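Local coordinates for bacteriocin immunity protein (PDB 6W0V), which probably protects the producing Pseudomonas aeruginosa cell by binding and inhibiting the DNase domain of its cognate toxin, pyocin S8, at residues 13-18 against 35-40; 20-23 against 28-31; 55-60 against 65-70. The protein carries 1 engineered substitution. All blocks are in the same frame, centred on the assembly; numbering follows the deposited sequence.

The three contacts trace the four-helix immunity protein from its apolar middle to its charged rim. Contacts 1 and 2 both join helix 9-21 to helix 27-41, with centres about 10 Å apart: contact 1 between the middle of the first and the C-terminal half of the second, contact 2 where the chain turns from one into the other, within the stretch that contact 1 brackets. Contact 3 comes after both, tying the loop after helix 48-51 to helix 61-74; its centre lies about 13 Å from contact 1's and 19 Å from contact 2's. Ile68 packs on Ile37, and Phe20 lies against Asp59 and Ser60. All three contacts have residues at the bound pyocin S8 nuclease, contact 2 most.

Contact 1 (13-18 against 35-40); sequences FSLISE and YAIVNA
In 35-40, Ala36 is the first to touch 13-18, and it does so through its methyl group: CB lies 3.9 Å from CD1 of Leu15. Ile37 follows and does most of the work. Its chi1 of -65° sets CG1 anti to the carbonyl carbon, and the extended chain beyond carries CD1 onto the backbone of the other helix, 3.5 Å from CA of Ile16. The same branch is flanked by two side chains. CB of Leu15 sits 3.7 Å from Ile37 CG1, while CG1 of Ile16 comes to 3.8 Å from Ile37 CD1, the two isoleucines crossing at about a right angle. Ile37 thus reaches between Leu15 and Ile16, and the contact is purely apolar. The short helix segments run at 127° to each other, with axes 9.7 Å apart at closest approach, and CA of Ile16 lies 6.9 Å from CA of Ile37. This is interhelical core packing of the colicin/pyocin immunity fold. Phe12 and Leu19 of helix 9-21 also touch Ile37, helix 48-51 adds Ile50, and helix 61-74 closes over Ile16 with Pro61 and Val64.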
ATOM      1  N   PHE B  13       4.524   2.094 -19.970  1.00 21.95           N
ATOM      2  CA  PHE B  13       4.512   3.413 -19.304  1.00 21.35           C
ATOM      3  C   PHE B  13       3.083   3.739 -18.868  1.00 22.35           C
ATOM      4  O   PHE B  13       2.889   4.294 -17.775  1.00 22.41           O
ATOM      5  CB  PHE B  13       5.045   4.499 -20.230  1.00 22.64           C
ATOM      6  CG  PHE B  13       4.965   5.851 -19.581  1.00 23.46           C
ATOM      7  CD1 PHE B  13       5.801   6.165 -18.524  1.00 23.92           C
ATOM      8  CD2 PHE B  13       4.012   6.775 -19.977  1.00 26.83           C
ATOM      9  CE1 PHE B  13       5.711   7.399 -17.901  1.00 23.78           C
ATOM     10  CE2 PHE B  13       3.924   8.008 -19.350  1.00 27.87           C
ATOM     11  CZ  PHE B  13       4.776   8.316 -18.314  1.00 26.91           C
ATOM     12  N   SER B  14       2.119   3.407 -19.724  1.00 24.04           N
ATOM     13  CA  SER B  14       0.671   3.573 -19.457  1.00 25.70           C
ATOM     14  C   SER B  14       0.318   2.838 -18.164  1.00 25.91           C
ATOM     15  O   SER B  14      -0.351   3.459 -17.321  1.00 25.29           O
ATOM     16  CB  SER B  14      -0.149   3.085 -20.605  1.00 29.68           C
ATOM     17  OG  SER B  14      -1.515   3.418 -20.425  1.00 34.82           O
ATOM     18  N   LEU B  15       0.766   1.583 -18.014  1.00 24.34           N
ATOM     19  CA  LEU B  15       0.515   0.779 -16.787  1.00 23.09           C
ATOM     20  C   LEU B  15       1.028   1.557 -15.584  1.00 19.55           C
ATOM     21  O   LEU B  15       0.287   1.715 -14.604  1.00 20.85           O
ATOM     22  CB  LEU B  15       1.234  -0.570 -16.833  1.00 24.63           C
ATOM     23  CG  LEU B  15       0.615  -1.651 -17.707  1.00 25.34           C
ATOM     24  CD1 LEU B  15       1.507  -2.881 -17.699  1.00 23.46           C
ATOM     25  CD2 LEU B  15      -0.792  -1.995 -17.237  1.00 24.91           C
ATOM     26  N   ILE B  16       2.278   1.998 -15.650  1.00 17.51           N
ATOM     27  CA  ILE B  16       2.917   2.693 -14.509  1.00 17.90           C
ATOM     28  C   ILE B  16       2.103   3.948 -14.223  1.00 19.33           C
ATOM     29  O   ILE B  16       1.849   4.231 -13.054  1.00 19.72           O
ATOM     30  CB  ILE B  16       4.374   3.037 -14.821  1.00 16.41           C
ATOM     31  CG1 ILE B  16       5.198   1.782 -15.105  1.00 16.44           C
ATOM     32  CG2 ILE B  16       4.954   3.855 -13.685  1.00 18.66           C
ATOM     33  CD1 ILE B  16       6.524   2.069 -15.764  1.00 16.83           C
ATOM     34  N   SER B  17       1.775   4.690 -15.278  1.00 20.79           N
ATOM     35  CA  SER B  17       1.045   5.970 -15.174  1.00 20.26           C
ATOM     36  C   SER B  17      -0.260   5.732 -14.417  1.00 20.26           C
ATOM     37  O   SER B  17      -0.589   6.548 -13.564  1.00 21.48           O
ATOM     38  CB  SER B  17       0.787   6.554 -16.515  1.00 24.65           C
ATOM     39  OG  SER B  17       0.077   7.774 -16.385  1.00 30.92           O
ATOM     40  N   GLU B  18      -0.938   4.624 -14.702  1.00 21.09           N
ATOM     41  CA  GLU B  18      -2.209   4.269 -14.027  1.00 20.80           C
ATOM     42  C   GLU B  18      -2.016   4.361 -12.515  1.00 21.08           C
ATOM     43  O   GLU B  18      -2.877   4.916 -11.852  1.00 20.98           O
ATOM     44  CB  GLU B  18      -2.664   2.862 -14.394  1.00 22.65           C
ATOM     45  CG  GLU B  18      -3.121   2.740 -15.827  1.00 24.51           C
ATOM     46  CD  GLU B  18      -3.768   1.411 -16.155  1.00 28.28           C
ATOM     47  OE1 GLU B  18      -4.604   0.963 -15.362  1.00 32.21           O
ATOM     48  OE2 GLU B  18      -3.434   0.836 -17.198  1.00 32.28           O
ATOM     49  N   TYR B  35       1.509  -5.678 -10.464  1.00 13.15           N
ATOM     50  CA  TYR B  35       2.249  -6.930 -10.718  1.00 14.72           C
ATOM     51  C   TYR B  35       2.533  -7.088 -12.199  1.00 14.72           C
ATOM     52  O   TYR B  35       3.552  -7.701 -12.499  1.00 15.21           O
ATOM     53  CB  TYR B  35       1.551  -8.108 -10.058  1.00 16.45           C
ATOM     54  CG  TYR B  35       1.955  -8.056  -8.619  1.00 19.38           C
ATOM     55  CD1 TYR B  35       3.221  -8.472  -8.245  1.00 21.48           C
ATOM     56  CD2 TYR B  35       1.189  -7.380  -7.698  1.00 17.94           C
ATOM     57  CE1 TYR B  35       3.660  -8.341  -6.940  1.00 22.59           C
ATOM     58  CE2 TYR B  35       1.602  -7.253  -6.384  1.00 17.65           C
ATOM     59  CZ  TYR B  35       2.840  -7.738  -6.002  1.00 21.52           C
ATOM     60  OH  TYR B  35       3.279  -7.613  -4.716  1.00 23.89           O
ATOM     61  N   ALA B  36       1.697  -6.542 -13.072  1.00 15.79           N
ATOM     62  CA  ALA B  36       2.006  -6.553 -14.514  1.00 15.46           C
ATOM     63  C   ALA B  36       3.350  -5.845 -14.645  1.00 15.10           C
ATOM     64  O   ALA B  36       4.245  -6.347 -15.348  1.00 16.20           O
ATOM     65  CB  ALA B  36       0.929  -5.893 -15.328  1.00 16.70           C
ATOM     66  N   ILE B  37       3.499  -4.740 -13.928  1.00 13.02           N
ATOM     67  CA  ILE B  37       4.732  -3.916 -14.007  1.00 13.99           C
ATOM     68  C   ILE B  37       5.868  -4.679 -13.343  1.00 13.80           C
ATOM     69  O   ILE B  37       6.916  -4.862 -13.956  1.00 15.50           O
ATOM     70  CB  ILE B  37       4.534  -2.553 -13.341  1.00 14.66           C
ATOM     71  CG1 ILE B  37       3.486  -1.744 -14.097  1.00 14.77           C
ATOM     72  CG2 ILE B  37       5.866  -1.828 -13.220  1.00 15.07           C
ATOM     73  CD1 ILE B  37       2.926  -0.626 -13.312  1.00 15.71           C
ATOM     74  N   VAL B  38       5.688  -5.037 -12.086  1.00 13.86           N
ATOM     75  CA  VAL B  38       6.799  -5.548 -11.251  1.00 15.60           C
ATOM     76  C   VAL B  38       7.232  -6.915 -11.773  1.00 14.65           C
ATOM     77  O   VAL B  38       8.429  -7.168 -11.813  1.00 15.70           O
ATOM     78  CB  VAL B  38       6.372  -5.559  -9.777  1.00 18.23           C
ATOM     79  CG1 VAL B  38       7.242  -6.459  -8.920  1.00 19.00           C
ATOM     80  CG2 VAL B  38       6.344  -4.136  -9.250  1.00 18.16           C
ATOM     81  N   ASN B  39       6.298  -7.770 -12.168  1.00 14.03           N
ATOM     82  CA  ASN B  39       6.665  -9.125 -12.644  1.00 16.03           C
ATOM     83  C   ASN B  39       7.467  -8.979 -13.935  1.00 16.11           C
ATOM     84  O   ASN B  39       8.478  -9.677 -14.090  1.00 19.82           O
ATOM     85  CB  ASN B  39       5.449 -10.026 -12.822  1.00 15.80           C
ATOM     86  CG  ASN B  39       4.798 -10.343 -11.496  1.00 17.41           C
ATOM     87  OD1 ASN B  39       5.428 -10.188 -10.455  1.00 20.34           O
ATOM     88  ND2 ASN B  39       3.557 -10.791 -11.543  1.00 20.61           N
ATOM     89  N   ALA B  40       7.039  -8.076 -14.807  1.00 15.31           N
ATOM     90  CA  ALA B  40       7.740  -7.801 -16.082  1.00 14.79           C
ATOM     91  C   ALA B  40       9.106  -7.206 -15.763  1.00 14.90           C
ATOM     92  O   ALA B  40      10.090  -7.615 -16.387  1.00 15.76           O
ATOM     93  CB  ALA B  40       6.933  -6.865 -16.932  1.00 15.64           C
TER

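Contact 2 (20-23 against 28-31); sequences FNRS and KERD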
ATOM      1  N   PHE B  20      -0.124   6.181 -10.713  1.00 18.84           N
ATOM      2  CA  PHE B  20      -0.020   7.578 -10.229  1.00 20.32           C
ATOM      3  C   PHE B  20      -1.336   8.311 -10.452  1.00 22.00           C
ATOM      4  O   PHE B  20      -1.642   9.201  -9.651  1.00 23.05           O
ATOM      5  CB  PHE B  20       1.106   8.309 -10.947  1.00 20.21           C
ATOM      6  CG  PHE B  20       2.467   7.813 -10.551  1.00 19.08           C
ATOM      7  CD1 PHE B  20       2.997   6.670 -11.128  1.00 16.73           C
ATOM      8  CD2 PHE B  20       3.210   8.481  -9.595  1.00 19.19           C
ATOM      9  CE1 PHE B  20       4.243   6.207 -10.752  1.00 16.98           C
ATOM     10  CE2 PHE B  20       4.461   8.018  -9.229  1.00 18.34           C
ATOM     11  CZ  PHE B  20       4.978   6.890  -9.813  1.00 18.34           C
ATOM     12  N   ASN B  21      -2.062   7.960 -11.516  1.00 24.06           N
ATOM     13  CA  ASN B  21      -3.085   8.855 -12.113  1.00 27.62           C
ATOM     14  C   ASN B  21      -4.487   8.243 -12.085  1.00 28.02           C
ATOM     15  O   ASN B  21      -5.442   9.030 -12.155  1.00 33.99           O
ATOM     16  CB  ASN B  21      -2.667   9.242 -13.528  1.00 28.50           C
ATOM     17  CG  ASN B  21      -1.338   9.962 -13.512  1.00 30.49           C
ATOM     18  OD1 ASN B  21      -1.144  10.878 -12.718  1.00 33.43           O
ATOM     19  ND2 ASN B  21      -0.410   9.533 -14.350  1.00 32.68           N
ATOM     20  N   ARG B  22      -4.614   6.915 -12.029  1.00 25.45           N
ATOM     21  CA  ARG B  22      -5.916   6.210 -12.164  1.00 26.48           C
ATOM     22  C   ARG B  22      -6.438   5.912 -10.760  1.00 24.18           C
ATOM     23  O   ARG B  22      -5.626   5.620  -9.866  1.00 23.47           O
ATOM     24  CB  ARG B  22      -5.793   4.927 -12.993  1.00 30.42           C
ATOM     25  CG  ARG B  22      -6.871   3.882 -12.737  1.00 32.98           C
ATOM     26  CD  ARG B  22      -6.706   2.682 -13.655  1.00 35.03           C
ATOM     27  NE  ARG B  22      -7.841   1.767 -13.613  1.00 36.16           N
ATOM     28  CZ  ARG B  22      -7.881   0.557 -14.177  1.00 36.41           C
ATOM     29  NH1 ARG B  22      -6.836   0.067 -14.825  1.00 35.42           N
ATOM     30  NH2 ARG B  22      -8.980  -0.170 -14.077  1.00 38.01           N
ATOM     31  N   SER B  23      -7.752   5.985 -10.583  1.00 22.16           N
ATOM     32  CA  SER B  23      -8.424   5.471  -9.369  1.00 22.05           C
ATOM     33  C   SER B  23      -8.834   4.021  -9.613  1.00 23.32           C
ATOM     34  O   SER B  23      -9.627   3.750 -10.543  1.00 30.29           O
ATOM     35  CB  SER B  23      -9.574   6.327  -8.957  1.00 24.40           C
ATOM     36  OG  SER B  23      -9.090   7.484  -8.303  1.00 24.31           O
ATOM     37  N   LYS B  28      -7.465  -5.441  -5.696  1.00 15.43           N
ATOM     38  CA  LYS B  28      -7.212  -6.508  -6.689  1.00 17.08           C
ATOM     39  C   LYS B  28      -6.929  -5.847  -8.034  1.00 16.35           C
ATOM     40  O   LYS B  28      -5.986  -6.250  -8.704  1.00 16.46           O
ATOM     41  CB  LYS B  28      -8.415  -7.451  -6.746  1.00 19.72           C
ATOM     42  CG  LYS B  28      -8.472  -8.376  -7.954  1.00 24.64           C
ATOM     43  CD  LYS B  28      -9.643  -9.335  -7.909  1.00 30.22           C
ATOM     44  CE  LYS B  28     -10.972  -8.656  -7.647  1.00 34.82           C
ATOM     45  NZ  LYS B  28     -12.105  -9.516  -8.055  1.00 39.03           N
ATOM     46  N   GLU B  29      -7.740  -4.867  -8.406  1.00 15.93           N
ATOM     47  CA  GLU B  29      -7.626  -4.240  -9.737  1.00 15.84           C
ATOM     48  C   GLU B  29      -6.269  -3.557  -9.814  1.00 14.83           C
ATOM     49  O   GLU B  29      -5.580  -3.687 -10.839  1.00 16.28           O
ATOM     50  CB  GLU B  29      -8.723  -3.217  -9.953  1.00 17.61           C
ATOM     51  CG  GLU B  29      -8.744  -2.701 -11.357  1.00 20.89           C
ATOM     52  CD  GLU B  29      -9.871  -1.717 -11.518  1.00 23.49           C
ATOM     53  OE1 GLU B  29      -9.931  -0.757 -10.720  1.00 23.84           O
ATOM     54  OE2 GLU B  29     -10.698  -1.950 -12.401  1.00 26.27           O
ATOM     55  N   ARG B  30      -5.894  -2.847  -8.763  1.00 13.46           N
ATOM     56  CA  ARG B  30      -4.599  -2.143  -8.762  1.00 13.27           C
ATOM     57  C   ARG B  30      -3.488  -3.176  -8.799  1.00 13.55           C
ATOM     58  O   ARG B  30      -2.505  -2.969  -9.507  1.00 14.34           O
ATOM     59  CB  ARG B  30      -4.425  -1.255  -7.544  1.00 12.94           C
ATOM     60  CG  ARG B  30      -3.078  -0.561  -7.557  1.00 12.97           C
ATOM     61  CD  ARG B  30      -2.841   0.314  -6.370  1.00 13.52           C
ATOM     62  NE  ARG B  30      -2.931  -0.464  -5.159  1.00 13.00           N
ATOM     63  CZ  ARG B  30      -2.691  -0.001  -3.956  1.00 14.13           C
ATOM     64  NH1 ARG B  30      -2.843  -0.806  -2.920  1.00 15.29           N
ATOM     65  NH2 ARG B  30      -2.309   1.250  -3.786  1.00 15.59           N
ATOM     66  N   ASP B  31      -3.624  -4.269  -8.075  1.00 14.50           N
ATOM     67  CA  ASP B  31      -2.562  -5.293  -7.996  1.00 14.72           C
ATOM     68  C   ASP B  31      -2.266  -5.823  -9.389  1.00 15.03           C
ATOM     69  O   ASP B  31      -1.100  -6.113  -9.666  1.00 15.50           O
ATOM     70  CB  ASP B  31      -2.977  -6.458  -7.111  1.00 15.58           C
ATOM     71  CG  ASP B  31      -2.680  -6.217  -5.653  1.00 16.57           C
ATOM     72  OD1 ASP B  31      -2.089  -5.169  -5.351  1.00 16.05           O
ATOM     73  OD2 ASP B  31      -3.041  -7.093  -4.848  1.00 19.98           O
TER
HETATM   74  O   HOH W   1     -10.404   1.286 -12.154  1.00 30.60           O
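Arg22 and Glu29 meet through a salt bridge, NH2 of the arginine lying 3.0 Å from OE2 of the glutamate. The approach is oblique, and the two planar groups are turned 55° apart. Both chains reach out to make it: Arg22 has CG anti to its own N (chi1 157°) and stays extended to NE, and Glu29 is likewise stretched. The two side chains cross at about a right angle.

A water adds a second, hydrogen-bonded route. It lies in the guanidinium plane and accepts from Arg22 NH2 at 2.8 Å. It donates to Ser23 O at 3.0 Å, and also to Glu29 OE1, at a very short distance whose exact value is doubtful. The contact spans the turn between helix 9-21 and helix 27-41: Arg22 is the first residue to leave helical geometry, and Glu29 stands in the first turn of the next helix, its backbone N hydrogen-bonded to OG of Ser26, just before that helix.

Each charged group has a further polar partner. NH1 of Arg22 forms a salt bridge with Glu18, one turn back, and OE1 of Glu29 accepts from the backbone N of Ser25, inside the turn. Around them the surface faces the toxin: Ser23 OG hydrogen-bonds Asp76 of the pyocin S8 chain, and Asp31 pairs with Lys93 of that chain.

Contact 3 (55-60 against 65-70); sequences EDEEDS and LKRIKE
The loop that leads into helix 61-74 is fastened to that helix by one arginine, Arg67, whose side chain reaches Glu57 and Glu58 directly, and Asp59 through a water. The main bond runs from Arg67 NH1 to the backbone O of Glu58, 2.7 Å long and nearly straight at 167°. The oxygen lies in the guanidinium plane, whereas the donor is tilted 32° from the plane of the carbonyl. NH2 of Arg67 reaches the same oxygen only weakly, at 3.3 Å, and has a firmer partner in the backbone O of Ile49.

A bend at chi3 turns the guanidinium toward the loop. Arg67 CD lies against the face of the Glu57 carboxylate, with OE2 of Glu57 3.4 Å from it. The carboxylate and guanidinium planes are almost parallel, 9° apart. Yet no N-H points at the acid: Glu57 OE2 lies well out of the guanidinium plane, 3.8 Å from Arg67 NE, which makes this a long, purely electrostatic pair. That oxygen takes its hydrogen bond from the backbone N of Lys54.

Two waters continue the guanidinium edge. One accepts from Arg67 NH1 at 2.9 Å and, at 3.2 Å, from the backbone N of Glu58; the other accepts weakly from NH2 and donates to Asp59 OD1. The remaining carboxylate oxygen of Asp59, OD2, accepts from the backbone N of Lys68 of the pyocin S8 chain, so the arginine-held loop presents an acid to the toxin.

Asp59 is the centre of an inverse gamma turn. Ser60 stands at the N-cap of helix 61-74, and Ser60 OG bonds the backbone N of Gly63, the classic serine N-cap at the head of a helix.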
ATOM      1  N   GLU B  55      14.919   9.055  -1.892  1.00 32.00           N
ATOM      2  CA  GLU B  55      14.864  10.543  -1.856  1.00 37.70           C
ATOM      3  C   GLU B  55      15.475  11.101  -3.148  1.00 35.91           C
ATOM      4  O   GLU B  55      14.984  12.135  -3.630  1.00 40.30           O
ATOM      5  CB  GLU B  55      15.564  11.082  -0.606  1.00 43.59           C
ATOM      6  CG  GLU B  55      14.667  11.082   0.621  1.00 47.77           C
ATOM      7  CD  GLU B  55      15.374  11.227   1.958  1.00 52.00           C
ATOM      8  OE1 GLU B  55      16.564  11.605   1.965  1.00 54.81           O
ATOM      9  OE2 GLU B  55      14.731  10.954   2.993  1.00 56.61           O
ATOM     10  N   ASP B  56      16.474  10.400  -3.694  1.00 34.29           N
ATOM     11  CA  ASP B  56      17.256  10.784  -4.902  1.00 36.20           C
ATOM     12  C   ASP B  56      16.533  10.344  -6.182  1.00 29.88           C
ATOM     13  O   ASP B  56      17.046  10.632  -7.275  1.00 33.35           O
ATOM     14  CB  ASP B  56      18.632  10.119  -4.856  1.00 38.47           C
ATOM     15  CG  ASP B  56      18.520   8.642  -4.520  1.00 44.23           C
ATOM     16  OD1 ASP B  56      18.201   8.338  -3.351  1.00 43.06           O
ATOM     17  OD2 ASP B  56      18.684   7.815  -5.436  1.00 49.98           O
ATOM     18  N   GLU B  57      15.403   9.642  -6.072  1.00 26.75           N
ATOM     19  CA  GLU B  57      14.727   9.058  -7.255  1.00 26.92           C
ATOM     20  C   GLU B  57      13.458   9.846  -7.551  1.00 25.19           C
ATOM     21  O   GLU B  57      12.854  10.390  -6.605  1.00 28.85           O
ATOM     22  CB  GLU B  57      14.429   7.585  -7.008  1.00 27.44           C
ATOM     23  CG  GLU B  57      15.696   6.773  -6.870  1.00 27.64           C
ATOM     24  CD  GLU B  57      15.471   5.304  -6.588  1.00 26.82           C
ATOM     25  OE1 GLU B  57      16.406   4.516  -6.822  1.00 29.48           O
ATOM     26  OE2 GLU B  57      14.367   4.957  -6.122  1.00 26.06           O
ATOM     27  N   GLU B  58      13.068   9.886  -8.819  1.00 22.39           N
ATOM     28  CA  GLU B  58      11.877  10.647  -9.246  1.00 22.41           C
ATOM     29  C   GLU B  58      10.645   9.801  -8.957  1.00 20.23           C
ATOM     30  O   GLU B  58      10.535   8.670  -9.443  1.00 20.45           O
ATOM     31  CB  GLU B  58      11.925  11.048 -10.713  1.00 25.23           C
ATOM     32  CG  GLU B  58      10.828  12.031 -11.051  1.00 27.35           C
ATOM     33  CD  GLU B  58      10.910  12.601 -12.450  1.00 28.34           C
ATOM     34  OE1 GLU B  58      10.195  12.091 -13.332  1.00 27.73           O
ATOM     35  OE2 GLU B  58      11.671  13.554 -12.639  1.00 35.55           O
ATOM     36  N   ASP B  59       9.752  10.355  -8.162  1.00 20.07           N
ATOM     37  CA  ASP B  59       8.493   9.675  -7.820  1.00 19.75           C
ATOM     38  C   ASP B  59       7.486   9.991  -8.926  1.00 19.29           C
ATOM     39  O   ASP B  59       6.690  10.910  -8.750  1.00 21.25           O
ATOM     40  CB  ASP B  59       8.058  10.132  -6.440  1.00 18.59           C
ATOM     41  CG  ASP B  59       6.891   9.322  -5.954  1.00 18.33           C
ATOM     42  OD1 ASP B  59       6.577   8.317  -6.619  1.00 17.50           O
ATOM     43  OD2 ASP B  59       6.336   9.720  -4.948  1.00 20.34           O
ATOM     44  N   SER B  60       7.575   9.295 -10.057  1.00 18.17           N
ATOM     45  CA  SER B  60       6.724   9.553 -11.248  1.00 20.20           C
ATOM     46  C   SER B  60       6.707   8.334 -12.161  1.00 19.12           C
ATOM     47  O   SER B  60       7.543   7.454 -11.990  1.00 18.49           O
ATOM     48  CB  SER B  60       7.202  10.779 -11.972  1.00 20.26           C
ATOM     49  OG  SER B  60       8.513  10.587 -12.470  1.00 24.21           O
ATOM     50  N   LEU B  65       9.644   4.100 -14.837  1.00 15.10           N
ATOM     51  CA  LEU B  65      10.011   3.541 -16.152  1.00 15.25           C
ATOM     52  C   LEU B  65      11.528   3.589 -16.272  1.00 14.69           C
ATOM     53  O   LEU B  65      12.110   2.575 -16.649  1.00 15.04           O
ATOM     54  CB  LEU B  65       9.339   4.345 -17.255  1.00 17.38           C
ATOM     55  CG  LEU B  65       9.636   3.839 -18.659  1.00 19.02           C
ATOM     56  CD1 LEU B  65       8.946   2.510 -18.923  1.00 19.66           C
ATOM     57  CD2 LEU B  65       9.226   4.885 -19.682  1.00 20.25           C
ATOM     58  N   LYS B  66      12.131   4.722 -15.919  1.00 15.53           N
ATOM     59  CA  LYS B  66      13.603   4.863 -15.951  1.00 16.56           C
ATOM     60  C   LYS B  66      14.241   3.798 -15.060  1.00 16.07           C
ATOM     61  O   LYS B  66      15.166   3.126 -15.476  1.00 15.86           O
ATOM     62  CB  LYS B  66      14.035   6.237 -15.453  1.00 18.00           C
ATOM     63  CG  LYS B  66      15.530   6.467 -15.582  1.00 19.67           C
ATOM     64  CD  LYS B  66      16.037   7.696 -14.890  1.00 24.07           C
ATOM     65  CE  LYS B  66      16.387   7.448 -13.441  1.00 27.59           C
ATOM     66  NZ  LYS B  66      17.173   8.564 -12.866  1.00 31.11           N
ATOM     67  N   ARG B  67      13.768   3.657 -13.830  1.00 14.98           N
ATOM     68  CA  ARG B  67      14.417   2.715 -12.891  1.00 15.88           C
ATOM     69  C   ARG B  67      14.333   1.305 -13.475  1.00 14.65           C
ATOM     70  O   ARG B  67      15.313   0.548 -13.364  1.00 16.04           O
ATOM     71  CB  ARG B  67      13.778   2.849 -11.514  1.00 16.29           C
ATOM     72  CG  ARG B  67      14.140   4.165 -10.850  1.00 18.32           C
ATOM     73  CD  ARG B  67      13.719   4.162  -9.406  1.00 20.02           C
ATOM     74  NE  ARG B  67      12.290   4.259  -9.202  1.00 18.51           N
ATOM     75  CZ  ARG B  67      11.580   5.378  -9.282  1.00 17.52           C
ATOM     76  NH1 ARG B  67      12.148   6.517  -9.631  1.00 18.13           N
ATOM     77  NH2 ARG B  67      10.291   5.371  -9.000  1.00 18.39           N
ATOM     78  N   ILE B  68      13.219   0.980 -14.119  1.00 14.37           N
ATOM     79  CA  ILE B  68      13.021  -0.371 -14.706  1.00 14.50           C
ATOM     80  C   ILE B  68      13.943  -0.515 -15.900  1.00 13.93           C
ATOM     81  O   ILE B  68      14.650  -1.506 -15.986  1.00 14.51           O
ATOM     82  CB  ILE B  68      11.555  -0.579 -15.091  1.00 14.39           C
ATOM     83  CG1 ILE B  68      10.722  -0.685 -13.818  1.00 14.28           C
ATOM     84  CG2 ILE B  68      11.404  -1.790 -15.986  1.00 14.35           C
ATOM     85  CD1 ILE B  68       9.246  -0.715 -14.049  1.00 15.64           C
ATOM     86  N   LYS B  69      13.922   0.476 -16.773  1.00 14.21           N
ATOM     87  CA  LYS B  69      14.717   0.399 -18.008  1.00 13.74           C
ATOM     88  C   LYS B  69      16.196   0.376 -17.658  1.00 13.66           C
ATOM     89  O   LYS B  69      16.924  -0.400 -18.262  1.00 14.59           O
ATOM     90  CB  LYS B  69      14.387   1.599 -18.871  1.00 14.85           C
ATOM     91  CG  LYS B  69      13.052   1.490 -19.566  1.00 16.28           C
ATOM     92  CD  LYS B  69      12.663   2.765 -20.225  1.00 16.40           C
ATOM     93  CE  LYS B  69      13.659   3.215 -21.267  1.00 17.52           C
ATOM     94  NZ  LYS B  69      13.187   4.490 -21.831  1.00 20.02           N
ATOM     95  N   GLU B  70      16.617   1.230 -16.739  1.00 14.69           N
ATOM     96  CA  GLU B  70      18.058   1.340 -16.435  1.00 16.22           C
ATOM     97  C   GLU B  70      18.520   0.019 -15.860  1.00 14.89           C
ATOM     98  O   GLU B  70      19.581  -0.477 -16.227  1.00 17.75           O
ATOM     99  CB  GLU B  70      18.356   2.446 -15.449  1.00 17.13           C
ATOM    100  CG  GLU B  70      18.278   3.793 -16.092  1.00 17.68           C
ATOM    101  CD  GLU B  70      18.852   4.870 -15.207  1.00 20.23           C
ATOM    102  OE1 GLU B  70      18.960   4.642 -13.991  1.00 23.98           O
ATOM    103  OE2 GLU B  70      19.188   5.915 -15.740  1.00 23.11           O
TER
HETATM  104  O   HOH W   2      14.512   7.830 -10.768  1.00 24.01           O
HETATM  105  O   HOH W   3       7.851   6.244  -7.971  1.00 16.82           O